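Local coordinates for protein endonuclease V (Bacillus subtilis, PDB 3GA2) that probably acts in repair of deaminated DNA, nicking a strand at the second phosphodiester bond 3' to a deoxyinosine, with magnesium as cofactor, at residues I28-T33 / N118-Y123; G127-A132 / K138-I143; K145-I150 / T166-D171; C153-P158 / P187-C192; Y175-R180 / S200-T205. The protein carries 1 engineered substitution. One frame throughout, in Å; residues are numbered along the deposited sequence.

Contact 1 (I28-T33 / N118-Y123)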
# COMPACT_ATOMS: atom_id res chain seq x y z
N ILE A 28 2.66 -6.75 -14.75
CA ILE A 28 1.62 -5.89 -14.20
C ILE A 28 0.39 -5.91 -15.09
O ILE A 28 0.48 -5.79 -16.31
CB ILE A 28 2.11 -4.43 -14.06
CG1 ILE A 28 3.22 -4.38 -13.00
CG2 ILE A 28 0.95 -3.51 -13.70
CD1 ILE A 28 3.92 -3.06 -12.89
N ASN A 29 -0.78 -6.07 -14.47
CA ASN A 29 -2.02 -6.10 -15.21
C ASN A 29 -3.08 -5.25 -14.53
O ASN A 29 -3.63 -5.62 -13.49
CB ASN A 29 -2.53 -7.54 -15.34
CG ASN A 29 -3.92 -7.60 -15.91
OD1 ASN A 29 -4.24 -6.90 -16.88
ND2 ASN A 29 -4.77 -8.43 -15.33
N LEU A 30 -3.38 -4.11 -15.14
CA LEU A 30 -4.37 -3.17 -14.61
C LEU A 30 -5.69 -3.20 -15.36
O LEU A 30 -6.41 -2.22 -15.38
CB LEU A 30 -3.80 -1.75 -14.64
CG LEU A 30 -2.88 -1.30 -13.49
CD1 LEU A 30 -2.17 -2.46 -12.85
CD2 LEU A 30 -1.91 -0.27 -14.03
N SER A 31 -6.00 -4.34 -15.97
CA SER A 31 -7.24 -4.47 -16.74
C SER A 31 -8.47 -4.85 -15.92
O SER A 31 -9.59 -4.46 -16.25
CB SER A 31 -7.06 -5.51 -17.84
OG SER A 31 -6.93 -6.80 -17.28
N PRO A 32 -8.28 -5.63 -14.84
CA PRO A 32 -9.43 -6.02 -14.02
C PRO A 32 -10.32 -4.87 -13.53
O PRO A 32 -9.83 -3.86 -13.02
CB PRO A 32 -8.77 -6.79 -12.88
CG PRO A 32 -7.59 -7.43 -13.56
CD PRO A 32 -7.05 -6.27 -14.36
N THR A 33 -11.63 -5.04 -13.69
CA THR A 33 -12.59 -4.05 -13.24
C THR A 33 -13.27 -4.67 -12.03
O THR A 33 -13.73 -5.81 -12.09
CB THR A 33 -13.65 -3.74 -14.34
OG1 THR A 33 -13.03 -3.05 -15.42
CG2 THR A 33 -14.77 -2.87 -13.78
N ASN A 118 2.76 3.81 -2.07
CA ASN A 118 2.52 3.83 -3.50
C ASN A 118 2.46 2.47 -4.18
O ASN A 118 2.96 1.47 -3.66
CB ASN A 118 3.59 4.65 -4.23
CG ASN A 118 3.48 6.13 -3.94
OD1 ASN A 118 2.46 6.76 -4.22
ND2 ASN A 118 4.55 6.70 -3.38
N GLY A 119 1.87 2.46 -5.37
CA GLY A 119 1.77 1.26 -6.17
C GLY A 119 2.38 1.59 -7.51
O GLY A 119 3.59 1.73 -7.64
N TYR A 120 1.52 1.75 -8.52
CA TYR A 120 1.95 2.06 -9.88
C TYR A 120 2.61 3.45 -9.96
O TYR A 120 3.44 3.71 -10.83
CB TYR A 120 0.74 2.00 -10.81
CG TYR A 120 1.08 1.84 -12.28
CD1 TYR A 120 1.68 0.66 -12.75
CD2 TYR A 120 0.80 2.85 -13.19
CE1 TYR A 120 1.99 0.50 -14.10
CE2 TYR A 120 1.11 2.70 -14.55
CZ TYR A 120 1.70 1.52 -14.99
OH TYR A 120 2.02 1.37 -16.32
N LEU A 121 2.24 4.34 -9.05
CA LEU A 121 2.82 5.68 -9.02
C LEU A 121 4.19 5.55 -8.37
O LEU A 121 4.37 5.82 -7.18
CB LEU A 121 1.93 6.61 -8.20
CG LEU A 121 2.36 8.06 -7.95
CD1 LEU A 121 2.44 8.87 -9.25
CD2 LEU A 121 1.33 8.66 -7.02
N HIS A 122 5.15 5.13 -9.18
CA HIS A 122 6.51 4.92 -8.70
C HIS A 122 7.46 4.98 -9.89
O HIS A 122 7.08 4.65 -11.01
CB HIS A 122 6.58 3.55 -8.01
CG HIS A 122 7.96 3.13 -7.63
ND1 HIS A 122 8.79 2.46 -8.49
CD2 HIS A 122 8.66 3.32 -6.48
CE1 HIS A 122 9.95 2.25 -7.89
NE2 HIS A 122 9.90 2.76 -6.67
N TYR A 123 8.70 5.41 -9.62
CA TYR A 123 9.75 5.54 -10.63
C TYR A 123 9.73 4.41 -11.65
O TYR A 123 9.93 4.63 -12.84
CB TYR A 123 11.14 5.57 -9.98
CG TYR A 123 11.35 6.65 -8.94
CD1 TYR A 123 11.61 6.32 -7.61
CD2 TYR A 123 11.29 8.00 -9.29
CE1 TYR A 123 11.81 7.31 -6.64
CE2 TYR A 123 11.49 9.00 -8.33
CZ TYR A 123 11.75 8.65 -7.01
OH TYR A 123 11.92 9.63 -6.06

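Contact 2 (G127-A132 / K138-I143)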
# COMPACT_ATOMS: atom_id res chain seq x y z
N GLY A 127 6.07 0.26 -6.84
CA GLY A 127 5.91 0.62 -5.44
C GLY A 127 5.42 -0.59 -4.66
O GLY A 127 4.93 -1.56 -5.25
N VAL A 128 5.52 -0.53 -3.34
CA VAL A 128 5.12 -1.63 -2.47
C VAL A 128 3.74 -2.22 -2.74
O VAL A 128 3.56 -3.44 -2.73
CB VAL A 128 5.24 -1.21 -0.96
CG1 VAL A 128 4.22 -0.14 -0.63
CG2 VAL A 128 5.06 -2.43 -0.05
N ALA A 129 2.74 -1.37 -3.00
CA ALA A 129 1.40 -1.89 -3.26
C ALA A 129 1.39 -2.82 -4.49
O ALA A 129 0.75 -3.88 -4.47
CB ALA A 129 0.41 -0.74 -3.47
N THR A 130 2.08 -2.41 -5.54
CA THR A 130 2.14 -3.22 -6.75
C THR A 130 2.96 -4.48 -6.51
O THR A 130 2.53 -5.60 -6.82
CB THR A 130 2.76 -2.41 -7.92
OG1 THR A 130 1.92 -1.29 -8.22
CG2 THR A 130 2.90 -3.29 -9.17
N HIS A 131 4.15 -4.30 -5.94
CA HIS A 131 5.06 -5.39 -5.65
C HIS A 131 4.42 -6.46 -4.75
O HIS A 131 4.50 -7.65 -5.04
CB HIS A 131 6.33 -4.83 -4.99
CG HIS A 131 7.51 -5.76 -5.06
ND1 HIS A 131 8.80 -5.34 -4.79
CD2 HIS A 131 7.59 -7.08 -5.36
CE1 HIS A 131 9.62 -6.37 -4.92
NE2 HIS A 131 8.92 -7.43 -5.26
N ALA A 132 3.78 -6.03 -3.66
CA ALA A 132 3.14 -6.96 -2.74
C ALA A 132 2.04 -7.78 -3.42
O ALA A 132 1.78 -8.92 -3.05
CB ALA A 132 2.56 -6.21 -1.55
N LYS A 138 -3.70 -11.02 -4.96
CA LYS A 138 -4.96 -10.32 -4.86
C LYS A 138 -4.84 -8.90 -5.39
O LYS A 138 -3.74 -8.36 -5.52
CB LYS A 138 -5.42 -10.27 -3.40
CG LYS A 138 -5.77 -11.62 -2.78
CD LYS A 138 -7.03 -12.23 -3.42
CE LYS A 138 -7.55 -13.41 -2.60
NZ LYS A 138 -8.86 -13.92 -3.11
N PRO A 139 -5.97 -8.28 -5.74
CA PRO A 139 -5.92 -6.91 -6.24
C PRO A 139 -5.42 -6.01 -5.10
O PRO A 139 -5.79 -6.21 -3.94
CB PRO A 139 -7.38 -6.61 -6.58
CG PRO A 139 -7.93 -7.96 -6.95
CD PRO A 139 -7.31 -8.87 -5.93
N THR A 140 -4.57 -5.04 -5.43
CA THR A 140 -4.06 -4.13 -4.41
C THR A 140 -4.21 -2.69 -4.90
O THR A 140 -4.31 -2.43 -6.10
CB THR A 140 -2.57 -4.39 -4.08
OG1 THR A 140 -1.76 -4.21 -5.25
CG2 THR A 140 -2.37 -5.81 -3.54
N ILE A 141 -4.23 -1.76 -3.94
CA ILE A 141 -4.38 -0.34 -4.23
C ILE A 141 -3.36 0.44 -3.42
O ILE A 141 -3.09 0.11 -2.26
CB ILE A 141 -5.80 0.16 -3.85
CG1 ILE A 141 -6.85 -0.55 -4.71
CG2 ILE A 141 -5.88 1.68 -4.06
CD1 ILE A 141 -8.29 -0.31 -4.23
N GLY A 142 -2.79 1.47 -4.03
CA GLY A 142 -1.82 2.29 -3.36
C GLY A 142 -2.43 3.59 -2.88
O GLY A 142 -3.06 4.31 -3.65
N ILE A 143 -2.25 3.89 -1.59
CA ILE A 143 -2.76 5.11 -0.98
C ILE A 143 -1.56 5.81 -0.31
O ILE A 143 -1.18 5.45 0.81
CB ILE A 143 -3.81 4.80 0.12
CG1 ILE A 143 -5.00 4.03 -0.47
CG2 ILE A 143 -4.29 6.10 0.76
CD1 ILE A 143 -5.84 4.83 -1.47

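Contact 3 (K145-I150 / T166-D171)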
# COMPACT_ATOMS: atom_id res chain seq x y z
N LYS A 145 0.47 9.16 1.32
CA LYS A 145 0.23 10.41 2.04
C LYS A 145 1.09 11.54 1.49
O LYS A 145 0.82 12.72 1.73
CB LYS A 145 0.53 10.26 3.53
CG LYS A 145 -0.27 9.20 4.26
CD LYS A 145 0.31 8.97 5.65
CE LYS A 145 -0.38 7.82 6.36
NZ LYS A 145 0.21 7.57 7.70
N THR A 146 2.15 11.19 0.78
CA THR A 146 3.05 12.19 0.22
C THR A 146 3.27 11.93 -1.26
O THR A 146 3.23 10.78 -1.72
CB THR A 146 4.42 12.18 0.92
OG1 THR A 146 5.07 10.92 0.67
CG2 THR A 146 4.25 12.37 2.42
N TYR A 147 3.51 13.00 -2.00
CA TYR A 147 3.71 12.90 -3.43
C TYR A 147 5.14 12.59 -3.85
O TYR A 147 6.07 13.28 -3.46
CB TYR A 147 3.28 14.21 -4.11
CG TYR A 147 3.47 14.21 -5.61
CD1 TYR A 147 2.72 13.36 -6.43
CD2 TYR A 147 4.40 15.06 -6.21
CE1 TYR A 147 2.89 13.37 -7.81
CE2 TYR A 147 4.57 15.09 -7.59
CZ TYR A 147 3.81 14.24 -8.38
OH TYR A 147 3.97 14.28 -9.74
N LEU A 148 5.28 11.55 -4.65
CA LEU A 148 6.58 11.14 -5.17
C LEU A 148 6.74 11.79 -6.55
O LEU A 148 6.11 11.36 -7.51
CB LEU A 148 6.64 9.62 -5.30
CG LEU A 148 7.95 9.03 -5.81
CD1 LEU A 148 9.07 9.35 -4.83
CD2 LEU A 148 7.81 7.52 -5.97
N LYS A 149 7.57 12.82 -6.63
CA LYS A 149 7.79 13.53 -7.89
C LYS A 149 8.68 12.74 -8.86
O LYS A 149 9.86 12.51 -8.58
CB LYS A 149 8.39 14.91 -7.61
CG LYS A 149 8.33 15.86 -8.80
CD LYS A 149 8.86 17.23 -8.43
CE LYS A 149 8.88 18.15 -9.64
NZ LYS A 149 9.64 19.39 -9.37
N ILE A 150 8.11 12.35 -9.99
CA ILE A 150 8.82 11.55 -10.99
C ILE A 150 9.08 12.29 -12.31
O ILE A 150 8.19 12.95 -12.84
CB ILE A 150 8.02 10.27 -11.31
CG1 ILE A 150 7.66 9.55 -10.00
CG2 ILE A 150 8.82 9.35 -12.23
CD1 ILE A 150 6.62 8.44 -10.17
N THR A 166 -7.23 14.61 -9.96
CA THR A 166 -6.54 15.03 -11.17
C THR A 166 -5.61 13.87 -11.49
O THR A 166 -5.08 13.23 -10.59
CB THR A 166 -5.69 16.30 -10.95
OG1 THR A 166 -4.67 16.04 -9.97
CG2 THR A 166 -6.56 17.46 -10.48
N ASP A 167 -5.43 13.60 -12.78
CA ASP A 167 -4.55 12.51 -13.19
C ASP A 167 -3.11 12.98 -13.19
O ASP A 167 -2.81 14.08 -13.66
CB ASP A 167 -4.90 12.01 -14.60
CG ASP A 167 -6.21 11.27 -14.65
OD1 ASP A 167 -6.59 10.66 -13.64
OD2 ASP A 167 -6.85 11.27 -15.72
N ILE A 168 -2.23 12.16 -12.65
CA ILE A 168 -0.81 12.48 -12.63
C ILE A 168 -0.27 11.79 -13.87
O ILE A 168 -0.19 10.56 -13.92
CB ILE A 168 -0.15 11.90 -11.38
CG1 ILE A 168 -0.82 12.47 -10.14
CG2 ILE A 168 1.35 12.20 -11.39
CD1 ILE A 168 -0.50 11.73 -8.86
N ILE A 169 0.08 12.58 -14.88
CA ILE A 169 0.57 12.02 -16.13
C ILE A 169 2.04 12.31 -16.37
O ILE A 169 2.51 13.44 -16.18
CB ILE A 169 -0.28 12.55 -17.31
CG1 ILE A 169 -1.77 12.34 -17.00
CG2 ILE A 169 0.09 11.80 -18.59
CD1 ILE A 169 -2.72 12.79 -18.11
N ILE A 170 2.78 11.27 -16.76
CA ILE A 170 4.21 11.36 -17.03
C ILE A 170 4.48 10.63 -18.33
O ILE A 170 4.10 9.46 -18.48
CB ILE A 170 5.00 10.71 -15.87
CG1 ILE A 170 4.66 11.41 -14.55
CG2 ILE A 170 6.49 10.81 -16.13
CD1 ILE A 170 5.28 10.77 -13.35
N ASP A 171 5.11 11.30 -19.28
CA ASP A 171 5.40 10.70 -20.59
C ASP A 171 4.12 10.23 -21.27
O ASP A 171 4.13 9.24 -22.00
CB ASP A 171 6.35 9.51 -20.46
CG ASP A 171 7.74 9.91 -19.99
OD1 ASP A 171 8.25 10.95 -20.45
OD2 ASP A 171 8.32 9.17 -19.17

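Contact 4 (C153-P158 / P187-C192)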
# COMPACT_ATOMS: atom_id res chain seq x y z
N CYS A 153 7.98 15.81 -12.85
CA CYS A 153 6.58 16.12 -13.12
C CYS A 153 5.81 16.45 -11.85
O CYS A 153 5.88 15.72 -10.86
CB CYS A 153 5.91 14.94 -13.83
SG CYS A 153 6.57 14.64 -15.49
N ASP A 154 5.08 17.55 -11.88
CA ASP A 154 4.30 17.96 -10.73
C ASP A 154 2.83 17.71 -11.01
O ASP A 154 2.40 17.73 -12.16
CB ASP A 154 4.53 19.44 -10.43
CG ASP A 154 3.77 19.91 -9.20
OD1 ASP A 154 3.91 19.28 -8.13
OD2 ASP A 154 3.03 20.91 -9.31
N PHE A 155 2.07 17.46 -9.95
CA PHE A 155 0.65 17.18 -10.11
C PHE A 155 -0.17 18.46 -10.05
O PHE A 155 0.31 19.50 -9.61
CB PHE A 155 0.19 16.21 -9.02
CG PHE A 155 0.21 16.80 -7.63
CD1 PHE A 155 -0.89 17.50 -7.15
CD2 PHE A 155 1.32 16.65 -6.81
CE1 PHE A 155 -0.89 18.04 -5.87
CE2 PHE A 155 1.34 17.19 -5.53
CZ PHE A 155 0.23 17.89 -5.06
N VAL A 156 -1.41 18.36 -10.52
CA VAL A 156 -2.32 19.49 -10.50
C VAL A 156 -3.17 19.34 -9.24
O VAL A 156 -3.73 18.28 -8.99
CB VAL A 156 -3.25 19.50 -11.73
CG1 VAL A 156 -4.28 20.61 -11.59
CG2 VAL A 156 -2.44 19.69 -12.99
N THR A 157 -3.23 20.40 -8.44
CA THR A 157 -4.01 20.35 -7.22
C THR A 157 -5.47 20.09 -7.56
O THR A 157 -6.06 20.80 -8.37
CB THR A 157 -3.91 21.66 -6.43
OG1 THR A 157 -2.54 21.90 -6.09
CG2 THR A 157 -4.74 21.58 -5.16
N PRO A 158 -6.07 19.07 -6.95
CA PRO A 158 -7.47 18.73 -7.21
C PRO A 158 -8.38 19.75 -6.54
O PRO A 158 -7.95 20.51 -5.68
CB PRO A 158 -7.61 17.34 -6.61
CG PRO A 158 -6.70 17.42 -5.41
CD PRO A 158 -5.48 18.13 -5.97
N PRO A 187 -4.59 16.35 0.02
CA PRO A 187 -5.08 15.18 -0.71
C PRO A 187 -4.15 13.99 -0.57
O PRO A 187 -3.04 14.12 -0.04
CB PRO A 187 -5.16 15.69 -2.15
CG PRO A 187 -4.00 16.64 -2.22
CD PRO A 187 -4.10 17.39 -0.91
N ILE A 188 -4.61 12.83 -1.00
CA ILE A 188 -3.78 11.64 -0.96
C ILE A 188 -3.42 11.31 -2.40
O ILE A 188 -4.00 11.88 -3.33
CB ILE A 188 -4.51 10.44 -0.33
CG1 ILE A 188 -5.83 10.19 -1.06
CG2 ILE A 188 -4.72 10.68 1.16
CD1 ILE A 188 -6.38 8.80 -0.85
N PHE A 189 -2.47 10.41 -2.58
CA PHE A 189 -2.05 10.04 -3.91
C PHE A 189 -2.35 8.59 -4.20
O PHE A 189 -1.75 7.68 -3.64
CB PHE A 189 -0.58 10.39 -4.07
CG PHE A 189 -0.31 11.83 -3.82
CD1 PHE A 189 0.07 12.26 -2.55
CD2 PHE A 189 -0.57 12.77 -4.80
CE1 PHE A 189 0.17 13.62 -2.26
CE2 PHE A 189 -0.48 14.13 -4.52
CZ PHE A 189 -0.11 14.56 -3.25
N LEU A 190 -3.31 8.41 -5.10
CA LEU A 190 -3.82 7.12 -5.48
C LEU A 190 -3.20 6.51 -6.71
O LEU A 190 -3.01 7.19 -7.73
CB LEU A 190 -5.33 7.23 -5.71
CG LEU A 190 -6.06 5.99 -6.23
CD1 LEU A 190 -6.32 5.05 -5.06
CD2 LEU A 190 -7.40 6.39 -6.87
N SER A 191 -2.91 5.22 -6.63
CA SER A 191 -2.37 4.50 -7.77
C SER A 191 -2.85 3.07 -7.67
O SER A 191 -3.12 2.56 -6.59
CB SER A 191 -0.83 4.53 -7.78
OG SER A 191 -0.28 3.83 -6.69
N CYS A 192 -2.99 2.43 -8.83
CA CYS A 192 -3.39 1.04 -8.83
C CYS A 192 -2.21 0.32 -8.21
O CYS A 192 -1.09 0.83 -8.23
CB CYS A 192 -3.55 0.51 -10.25
SG CYS A 192 -4.94 1.14 -11.17

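Contact 5 (Y175-R180 / S200-T205)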
# COMPACT_ATOMS: atom_id res chain seq x y z
N TYR A 175 0.08 7.66 -14.19
CA TYR A 175 0.70 6.92 -13.09
C TYR A 175 -0.25 6.75 -11.91
O TYR A 175 -0.16 5.76 -11.18
CB TYR A 175 1.98 7.62 -12.60
CG TYR A 175 3.21 7.32 -13.43
CD1 TYR A 175 4.40 6.93 -12.81
CD2 TYR A 175 3.19 7.43 -14.81
CE1 TYR A 175 5.55 6.66 -13.55
CE2 TYR A 175 4.34 7.16 -15.57
CZ TYR A 175 5.51 6.78 -14.93
OH TYR A 175 6.62 6.49 -15.68
N GLY A 176 -1.14 7.72 -11.73
CA GLY A 176 -2.08 7.67 -10.63
C GLY A 176 -2.88 8.97 -10.55
O GLY A 176 -2.96 9.71 -11.53
N ARG A 177 -3.48 9.24 -9.40
CA ARG A 177 -4.27 10.46 -9.23
C ARG A 177 -4.01 11.18 -7.91
O ARG A 177 -3.64 10.57 -6.91
CB ARG A 177 -5.77 10.13 -9.31
CG ARG A 177 -6.25 9.68 -10.69
CD ARG A 177 -7.71 9.22 -10.69
NE ARG A 177 -8.18 8.92 -12.04
CZ ARG A 177 -9.34 8.34 -12.33
NH1 ARG A 177 -10.16 7.98 -11.35
NH2 ARG A 177 -9.68 8.11 -13.59
N ALA A 178 -4.20 12.50 -7.92
CA ALA A 178 -4.06 13.30 -6.71
C ALA A 178 -5.53 13.36 -6.33
O ALA A 178 -6.35 13.87 -7.09
CB ALA A 178 -3.53 14.69 -7.03
N LEU A 179 -5.86 12.81 -5.17
CA LEU A 179 -7.25 12.73 -4.75
C LEU A 179 -7.59 13.40 -3.43
O LEU A 179 -6.95 13.17 -2.41
CB LEU A 179 -7.66 11.25 -4.67
CG LEU A 179 -9.07 10.90 -4.20
CD1 LEU A 179 -10.08 11.41 -5.22
CD2 LEU A 179 -9.19 9.40 -4.02
N ARG A 180 -8.63 14.23 -3.49
CA ARG A 180 -9.13 14.95 -2.33
C ARG A 180 -10.11 14.02 -1.62
O ARG A 180 -11.26 13.91 -2.02
CB ARG A 180 -9.87 16.22 -2.77
CG ARG A 180 -10.26 17.14 -1.62
CD ARG A 180 -9.07 17.97 -1.15
NE ARG A 180 -8.63 18.89 -2.19
CZ ARG A 180 -7.61 19.74 -2.06
NH1 ARG A 180 -6.91 19.79 -0.94
NH2 ARG A 180 -7.30 20.55 -3.07
N SER A 200 -11.62 1.50 -10.71
CA SER A 200 -12.03 0.69 -9.57
C SER A 200 -11.24 1.09 -8.33
O SER A 200 -11.79 1.13 -7.24
CB SER A 200 -11.82 -0.80 -9.87
OG SER A 200 -12.53 -1.18 -11.04
N SER A 201 -9.95 1.38 -8.50
CA SER A 201 -9.13 1.78 -7.36
C SER A 201 -9.74 3.03 -6.75
O SER A 201 -9.81 3.17 -5.53
CB SER A 201 -7.70 2.07 -7.81
OG SER A 201 -7.05 0.88 -8.22
N TYR A 202 -10.17 3.93 -7.62
CA TYR A 202 -10.79 5.18 -7.21
C TYR A 202 -12.13 4.97 -6.52
O TYR A 202 -12.40 5.56 -5.47
CB TYR A 202 -10.96 6.10 -8.42
CG TYR A 202 -11.83 7.31 -8.15
CD1 TYR A 202 -13.19 7.30 -8.47
CD2 TYR A 202 -11.31 8.46 -7.56
CE1 TYR A 202 -14.01 8.39 -8.22
CE2 TYR A 202 -12.12 9.57 -7.30
CZ TYR A 202 -13.46 9.53 -7.63
OH TYR A 202 -14.27 10.62 -7.39
N GLN A 203 -12.97 4.13 -7.11
CA GLN A 203 -14.30 3.86 -6.55
C GLN A 203 -14.23 3.16 -5.20
O GLN A 203 -14.99 3.48 -4.28
CB GLN A 203 -15.13 3.00 -7.51
CG GLN A 203 -15.54 3.70 -8.80
CD GLN A 203 -16.28 5.00 -8.56
OE1 GLN A 203 -17.10 5.11 -7.65
NE2 GLN A 203 -15.99 6.00 -9.39
N ILE A 204 -13.34 2.18 -5.08
CA ILE A 204 -13.19 1.46 -3.83
C ILE A 204 -12.66 2.40 -2.75
O ILE A 204 -13.12 2.38 -1.61
CB ILE A 204 -12.24 0.25 -3.98
CG1 ILE A 204 -12.86 -0.80 -4.90
CG2 ILE A 204 -11.94 -0.36 -2.61
CD1 ILE A 204 -11.98 -2.02 -5.14
N THR A 205 -11.68 3.23 -3.11
CA THR A 205 -11.11 4.17 -2.14
C THR A 205 -12.16 5.14 -1.60
O THR A 205 -12.27 5.33 -0.39
CB THR A 205 -9.94 4.98 -2.76
OG1 THR A 205 -8.86 4.09 -3.08
CG2 THR A 205 -9.43 6.03 -1.77

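Contact 1 (I28-T33 / N118-Y123)
Leu30 lies over one face of the Tyr120 ring, and this is the tight part of the contact. The methyl Leu30 CD2 sits 3.9 Å from the centroid of the Tyr120 ring. The approach is only 8° off the ring normal, so this is a clear CH-pi contact over the ring centre. Tyr120 has CG anti to the backbone N (chi1 -160°), and this turns the ring toward the 28-33 loop. Ile28 adds a looser touch, with Ile28 CG2 4.2 Å from Tyr120 CE1. The two loops lie in the Endonuclease V domain, of the ribonuclease H clan. One follows helix 14-25, the other joins strand 113-116 to helix 128-136. Cys192 of strand 188-194 also touches Leu30, and Tyr120 stacks with His125.

The solvent side is polar. There Asn29 folds back on its own loop in an Asx turn. Asn29 OD1 accepts from Ser31 OG at 2.7 Å, in the carbonyl plane and on a lone pair. Ser31 N also reaches Asn29 OD1, at 3.2 Å, but from well above that plane. The two bonds hold the Asn29 amide against the exposed Ser31.

Contact 2 (G127-A132 / K138-I143)
Ala129 and Thr140 join helix and strand in the beta-alpha-beta unit made of strand 113-116, helix 128-136 and strand 140-144. The short helix and strand segments run nearly antiparallel, at 165°, with axes 7.3 Å apart. Ala129 and Gly142 are small enough to meet at this spacing.

The apolar part rests on Ala129. Ala129 CB points at the strand and lies 3.8 Å from Gly142 CA. It is equally close to the backbone of Ile141, with Ala129 CB 3.8 Å from Ile141 O. Gly142 brings no side chain between the two backbones, and the helix can sit close. Phe115 of strand 113-116 touches both Ala129 and Thr140. Gly142 lies about 8 Å from the side chain of Asp116, a predicted magnesium ligand.

The polar part is a single side-chain bond, from Thr140 OG1 to a carbonyl of the helix. With chi1 at 61°, OG1 stands between the backbone N and the carbonyl carbon and faces the helix. A valine in its place would probably leave Ala129 O without this buried side-chain donor and remove the one hydrogen bond between the two segments. Thr130 points away from the strand, and its OG1 bonds to Gly193 O instead. Thr140 OG1 lies 2.6 Å from Ala129 O and approaches from above the carbonyl plane, 54° out of it.

Contact 3 (K145-I150 / T166-D171)
Tyr147 OH hydrogen-bonds to Cys153 O, further along the same loop, and also rests against Ile168 of the facing strand. Ile168 CG2 is 3.7 Å from Tyr147 OH. The other branch ends in Ile168 CD1, which lies at the ring edge, near the ring plane, 3.9 Å from Tyr147 CE1. The two side chains lie alongside, pointing opposite ways. Tyr147 holds CG anti to the backbone N (chi1 179°), which carries the ring out toward the strand. Over one face of the ring, toward its rim, lies the backbone N of Lys149.

The second touch is tighter. Ile170 comes in crosswise to Ile150, with the methyl Ile170 CD1 pressed 3.5 Å from Ile150 CB. That is closer than usual for two carbons. The same Ile170 CD1 is 4.0 Å from Ile150 CG2 and 3.7 Å from Ile150 O. Both isoleucines are buried.

The contact lays the loop after strand 140-144 against strand 165-170, which is the outermost strand at one end of the mixed sheet. The adjacent strand 173-179 supplies Tyr175, whose side chain touches both Ile150 and Ile170.

Contact 4 (C153-P158 / P187-C192)
A T-shaped aromatic pair, Phe155 and Phe189, fastens the long loop between strands 140-144 and 165-170 to strand 188-194 of the mixed sheet. Phe189 presents its edge and Phe155 its face. The ring centroids are 5.0 Å apart and the planes are turned 63° from each other. Phe189 CE2 stands over the centre of the Phe155 ring, 3.7 Å from Phe155 CE2. Next to it, Phe189 CZ is 3.8 Å from Phe155 CZ, so two neighbouring atoms of one edge press on the same face.

Phe155 has CG between the backbone N and the carbonyl carbon (chi1 68°), with the ring turned toward the strand. The Phe189 side chain leaves its strand at an angle to the loop, and only the outer part of its ring reaches across. An alanine here in place of Phe155 would probably open a gap beside the edge of Phe189 and take away the aromatic face that edge packs on, and Tyr147 would lose its edge-to-face partner as well.

A second, lighter touch joins two proline rings. Pro158 CG is 4.0 Å from Pro187 CB. No polar atoms bond between the two segments.

Tyr147, in the same loop, meets both phenylalanines and packs edge-to-face with Phe155. The cluster is bordered by strand 165-170, where Ile168 touches Phe155, and by strands 140-144 and 173-179, where Ala144 and Ala178 touch Phe189.

Contact 5 (Y175-R180 / S200-T205)
Tyr202 of helix 198-207 packs against Arg177 and Leu179 of strand 173-179, where the helix lies on one face of the mixed sheet of this ribonuclease H-clan domain. The short helix and strand segments have axes 10.4 Å apart and run at 31° to each other.

The Tyr202 side chain can be followed outward. Tyr202 CB meets the guanidinium first, at 3.6 Å from Arg177 NH1. CG lies at the edge of that group, in its plane, while ring and guanidinium planes are 74° apart. Tyr202 CD2 lies between the two neighbours, 4.0 Å from both Arg177 NH1 and Leu179 CD1. At Tyr202 CE2 the ring edge presses on the leucine, with Leu179 CD1 3.4 Å away and near the ring plane. The tip, OH, passes on to hydrogen-bond with Gly163 O.

Arg177 is extended, and its NE forms a salt bridge with Asp167 on strand 165-170. The other methyl, Leu179 CD2, touches Thr205 CG2 at 4.1 Å, one helical turn on from Tyr202. Thr205 CG2 is available because its hydroxyl turns back to the helix. Thr205 OG1 donates to Ser201 O at 2.8 Å, while Thr205 N donates to the same oxygen from the opposite face of its plane.

In the fold
Contact 1 joins two loops, and contacts 2 to 5 reach four strands that lie side by side, 140-144, 188-194, 173-179 and 165-170. Contacts 1 and 2 come first along the chain and touch where the 118-123 loop leads into helix 128-136, their centres about 7 Å apart. Contacts 3 and 4, with centres about 5 Å apart, fold the long loop before strand 165-170 back on the sheet. Their segments alternate along the chain, as do those of contacts 4 and 5. Contact 5, whose centre is about 9 Å from that of contact 4, adds helix 198-207. The long loop and this helix are thus packed on the sheet that carries both predicted magnesium ligands.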